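Local structure of putative ribose 5-phosphate isomerase (Leishmania infantum, 6FXW) at residues Leu10-Asp13 and His14-Ala18; Glu121-Arg124 and Asp125-Thr129. The protein probably catalyses the interconversion of ribose 5-phosphate and ribulose 5-phosphate in the pentose phosphate pathway, as a type B enzyme of the LacAB/RpiB family. One frame throughout, in Å; residues are numbered along the deposited sequence.

Overall arrangement
The two contacts sit in one α/β subunit built on a parallel five-stranded sheet, with their centres about 16 Å apart and their nearest atoms about 6 Å apart, so they do not touch. Contact 1 lies where strand 6-12 ends and the chain turns toward helix 20-29; contact 2 is two turns within helix 120-131, which packs on strand 110-114 and on helix 20-29. Only contact 1 reaches the bound sulfate, which is held between H14, R116 and, from the second subunit, R140 and R144. R116 recurs across the tetramer: in the same chain it touches A15 of contact 1, and R116 of the fourth subunit packs on E121 of contact 2.

Contact 1: Leu10-Asp13 and His14-Ala18; sequences LGCD and HAAYA. With SO4 (sulfate ion), chain B.
The backbone O of D13 accepts N-H of A16 in a rather long bond of 3.3 Å as strand 6-12 of the parallel sheet ends and the chain enters a short 3-10 segment. The side chain of D13 closes an Asx turn at the same corner: OD1 takes N-H of A15 at 2.9 Å, reached from above the carboxylate plane, while CB of A15 lies 3.3 Å from that oxygen. With chi1 of 70°, CG sits between backbone N and carbonyl carbon, folding the carboxylate back over the turn. Beside the turn, CB of C12 meets CB of A16 at 3.7 Å, and both side chains also touch V71 of strand 67-72. The H14 side chain leads away from the strand end, its ring plane 30° from the D13 carboxylate, and R144 of the second subunit packs against it. The backbone N of H14 is buried by the turn without a partner in the model. Besides H14, the sulfate, probably from the crystallisation liquor, is bound by R116 and by R140 and R144 of the second subunit; an anion there is consistent with a phosphate-binding pocket at the subunit interface. H14 reaches it at the ring edge, NE2 donating to sulfate O2 at 2.8 Å.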
loop_
_atom_site.group_PDB
_atom_site.type_symbol
_atom_site.label_atom_id
_atom_site.label_comp_id
_atom_site.label_asym_id
_atom_site.label_seq_id
_atom_site.Cartn_x
_atom_site.Cartn_y
_atom_site.Cartn_z
ATOM N N LEU A 10 -3.851 -4.759 23.322
ATOM C CA LEU A 10 -3.288 -5.324 22.082
ATOM C C LEU A 10 -3.704 -6.773 22.021
ATOM O O LEU A 10 -3.324 -7.566 22.916
ATOM C CB LEU A 10 -1.757 -5.236 22.065
ATOM C CG LEU A 10 -1.067 -6.013 20.961
ATOM C CD1 LEU A 10 -1.339 -5.352 19.623
ATOM C CD2 LEU A 10 0.460 -6.091 21.141
ATOM N N GLY A 11 -4.416 -7.181 20.991
ATOM C CA GLY A 11 -4.790 -8.591 20.789
ATOM C C GLY A 11 -4.326 -9.076 19.441
ATOM O O GLY A 11 -4.214 -8.298 18.482
ATOM N N CYS A 12 -4.088 -10.340 19.321
ATOM C CA CYS A 12 -3.708 -10.852 18.037
ATOM C C CYS A 12 -3.991 -12.332 18.022
ATOM O O CYS A 12 -4.342 -12.935 19.037
ATOM C CB CYS A 12 -2.228 -10.560 17.723
ATOM S SG CYS A 12 -1.141 -11.442 18.900
ATOM N N ASP A 13 -3.900 -12.890 16.807
ATOM C CA ASP A 13 -3.921 -14.348 16.637
ATOM C C ASP A 13 -2.473 -14.832 16.480
ATOM O O ASP A 13 -1.517 -14.066 16.695
ATOM C CB ASP A 13 -4.897 -14.805 15.566
ATOM C CG ASP A 13 -4.471 -14.456 14.125
ATOM O OD1 ASP A 13 -3.375 -13.905 13.936
ATOM O OD2 ASP A 13 -5.193 -14.863 13.220
ATOM N N HIS A 14 -2.300 -16.041 16.036
ATOM C CA HIS A 14 -0.981 -16.643 15.980
ATOM C C HIS A 14 -0.158 -16.011 14.851
ATOM O O HIS A 14 1.054 -16.137 14.827
ATOM C CB HIS A 14 -1.078 -18.121 15.696
ATOM C CG HIS A 14 -1.955 -18.435 14.583
ATOM N ND1 HIS A 14 -3.333 -18.429 14.693
ATOM C CD2 HIS A 14 -1.652 -18.616 13.269
ATOM C CE1 HIS A 14 -3.834 -18.594 13.475
ATOM N NE2 HIS A 14 -2.829 -18.760 12.603
ATOM N N ALA A 15 -0.812 -15.340 13.912
ATOM C CA ALA A 15 -0.007 -14.741 12.814
ATOM C C ALA A 15 1.011 -13.741 13.382
ATOM O O ALA A 15 2.123 -13.552 12.813
ATOM C CB ALA A 15 -0.883 -14.059 11.854
ATOM N N ALA A 16 0.681 -13.084 14.501
ATOM C CA ALA A 16 1.499 -12.080 15.093
ATOM C C ALA A 16 2.264 -12.581 16.306
ATOM O O ALA A 16 2.901 -11.813 17.007
ATOM C CB ALA A 16 0.692 -10.857 15.467
ATOM N N TYR A 17 2.258 -13.870 16.503
ATOM C CA TYR A 17 2.889 -14.377 17.758
ATOM C C TYR A 17 4.376 -14.117 17.742
ATOM O O TYR A 17 4.913 -13.627 18.730
ATOM C CB TYR A 17 2.547 -15.829 17.994
ATOM C CG TYR A 17 3.133 -16.356 19.252
ATOM C CD1 TYR A 17 2.630 -15.952 20.457
ATOM C CD2 TYR A 17 4.096 -17.311 19.205
ATOM C CE1 TYR A 17 3.144 -16.437 21.655
ATOM C CE2 TYR A 17 4.675 -17.794 20.378
ATOM C CZ TYR A 17 4.156 -17.359 21.587
ATOM O OH TYR A 17 4.621 -17.851 22.825
ATOM N N ALA A 18 5.036 -14.351 16.626
ATOM C CA ALA A 18 6.447 -14.090 16.523
ATOM C C ALA A 18 6.846 -12.654 16.768
ATOM O O ALA A 18 7.915 -12.412 17.319
ATOM C CB ALA A 18 6.951 -14.583 15.189
HETATM S S SO4 B . -3.579 -19.522 8.938
HETATM O O1 SO4 B . -3.003 -20.609 8.052
HETATM O O2 SO4 B . -2.536 -19.019 9.831
HETATM O O3 SO4 B . -4.030 -18.454 7.893
HETATM O O4 SO4 B . -4.647 -20.144 9.666
#

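Contact 2: Glu121-Arg124 and Asp125-Thr129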
loop_
_atom_site.group_PDB
_atom_site.type_symbol
_atom_site.label_atom_id
_atom_site.label_comp_id
_atom_site.label_asym_id
_atom_site.label_seq_id
_atom_site.Cartn_x
_atom_site.Cartn_y
_atom_site.Cartn_z
ATOM N N GLU A 121 8.050 -1.409 9.840
ATOM C CA GLU A 121 8.203 0.019 9.924
ATOM C C GLU A 121 6.921 0.765 9.554
ATOM O O GLU A 121 6.635 1.839 10.059
ATOM C CB GLU A 121 9.399 0.541 9.072
ATOM C CG GLU A 121 10.745 0.237 9.772
ATOM C CD GLU A 121 10.849 0.695 11.222
ATOM O OE1 GLU A 121 10.390 1.805 11.503
ATOM O OE2 GLU A 121 11.269 -0.127 12.102
ATOM N N VAL A 122 6.134 0.176 8.635
ATOM C CA VAL A 122 4.825 0.728 8.335
ATOM C C VAL A 122 3.894 0.543 9.553
ATOM O O VAL A 122 3.175 1.462 9.898
ATOM C CB VAL A 122 4.255 0.070 7.044
ATOM C CG1 VAL A 122 2.772 0.358 6.845
ATOM C CG2 VAL A 122 5.058 0.548 5.878
ATOM N N ILE A 123 3.961 -0.623 10.193
ATOM C CA ILE A 123 3.179 -0.818 11.424
ATOM C C ILE A 123 3.570 0.203 12.491
ATOM O O ILE A 123 2.675 0.755 13.144
ATOM C CB ILE A 123 3.340 -2.233 11.922
ATOM C CG1 ILE A 123 2.608 -3.213 10.984
ATOM C CG2 ILE A 123 2.856 -2.452 13.374
ATOM C CD1 ILE A 123 2.846 -4.672 11.215
ATOM N N ARG A 124 4.833 0.537 12.621
ATOM C CA ARG A 124 5.251 1.556 13.599
ATOM C C ARG A 124 4.544 2.892 13.332
ATOM O O ARG A 124 3.944 3.520 14.241
ATOM C CB ARG A 124 6.762 1.714 13.590
ATOM C CG ARG A 124 7.192 2.657 14.707
ATOM C CD ARG A 124 8.664 3.049 14.624
ATOM N NE ARG A 124 9.567 1.971 14.472
ATOM C CZ ARG A 124 10.046 1.215 15.484
ATOM N NH1 ARG A 124 9.701 1.390 16.791
ATOM N NH2 ARG A 124 10.860 0.255 15.177
ATOM N N ASP A 125 4.589 3.346 12.067
ATOM C CA ASP A 125 3.942 4.594 11.705
ATOM C C ASP A 125 2.469 4.562 11.908
ATOM O O ASP A 125 1.854 5.514 12.384
ATOM C CB ASP A 125 4.274 4.937 10.241
ATOM C CG ASP A 125 3.476 6.152 9.675
ATOM O OD1 ASP A 125 3.472 7.209 10.294
ATOM O OD2 ASP A 125 3.074 5.944 8.507
ATOM N N ILE A 126 1.832 3.443 11.565
ATOM C CA ILE A 126 0.390 3.321 11.728
ATOM C C ILE A 126 0.027 3.493 13.219
ATOM O O ILE A 126 -0.926 4.224 13.570
ATOM C CB ILE A 126 -0.134 1.989 11.190
ATOM C CG1 ILE A 126 0.022 1.840 9.664
ATOM C CG2 ILE A 126 -1.572 1.732 11.600
ATOM C CD1 ILE A 126 -0.206 0.446 9.108
ATOM N N ILE A 127 0.734 2.739 14.069
ATOM C CA ILE A 127 0.456 2.761 15.497
ATOM C C ILE A 127 0.653 4.136 16.057
ATOM O O ILE A 127 -0.246 4.648 16.765
ATOM C CB ILE A 127 1.276 1.672 16.187
ATOM C CG1 ILE A 127 0.762 0.283 15.868
ATOM C CG2 ILE A 127 1.237 1.846 17.703
ATOM C CD1 ILE A 127 1.591 -0.909 16.423
ATOM N N GLU A 128 1.821 4.745 15.777
ATOM C CA GLU A 128 2.085 6.060 16.332
ATOM C C GLU A 128 1.057 7.089 15.879
ATOM O O GLU A 128 0.566 7.851 16.678
ATOM C CB GLU A 128 3.452 6.507 15.921
ATOM C CG GLU A 128 4.544 5.768 16.626
ATOM C CD GLU A 128 5.979 6.132 16.315
ATOM O OE1 GLU A 128 6.180 6.888 15.343
ATOM O OE2 GLU A 128 6.885 5.547 17.000
ATOM N N THR A 129 0.607 7.055 14.614
ATOM C CA THR A 129 -0.379 7.966 14.093
ATOM C C THR A 129 -1.732 7.718 14.741
ATOM O O THR A 129 -2.409 8.621 15.146
ATOM C CB THR A 129 -0.432 7.800 12.610
ATOM O OG1 THR A 129 0.904 8.062 12.090
ATOM C CG2 THR A 129 -1.489 8.760 11.998
#
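CG2 of I123 touches CD1 of I127 at 3.6 Å, the two side chains lying side by side and pointing the same way along helix 120-131 of the α/β fold. They are i to i+4 neighbours, as are V122 with I126 and R124 with E128, and the α-helical backbone bonds run from N of D125, I126, I127 and E128 to O of E121, V122, I123 and R124.

Apolar V122, I123, I126 and I127 form the packed side. CG1 of V122 meets CD1 of I126 at 3.7 Å, the valine branch reaching forward because it stands anti to its own N (chi1 167°). I123 and I126 go on to touch I113 of strand 110-114, and I127 packs on L111 and on I23 and V27 of helix 20-29, joining helix, sheet and neighbouring helix. V122 instead meets D95 of the third subunit and T117 of the fourth.

The looser side carries the partly exposed R124 and E128. CG of E128 rests 3.3 Å from O of R124, and OE2 comes to 3.7 Å from CG of R124; the charged ends stay apart, with NH1 of R124 5.0 Å from OE2 of E128. D125 points its carboxylate elsewhere, OD1 bonding ND1 of H96. At the far end O of D125 accepts both N and OG1 of T129, the hydroxyl at 2.7 Å, from opposite faces of its plane.

The guanidinium of R124 turns back to E121, an i to i+3 pair, bent at chi3 (-50°), and grips it side-on: NE to OE1 and NH2 to OE2, each 3.1 Å. This pair of bonds fixes the rotation of the guanidinium, nearly coplanar with the carboxylate, and the two charges probably offset each other.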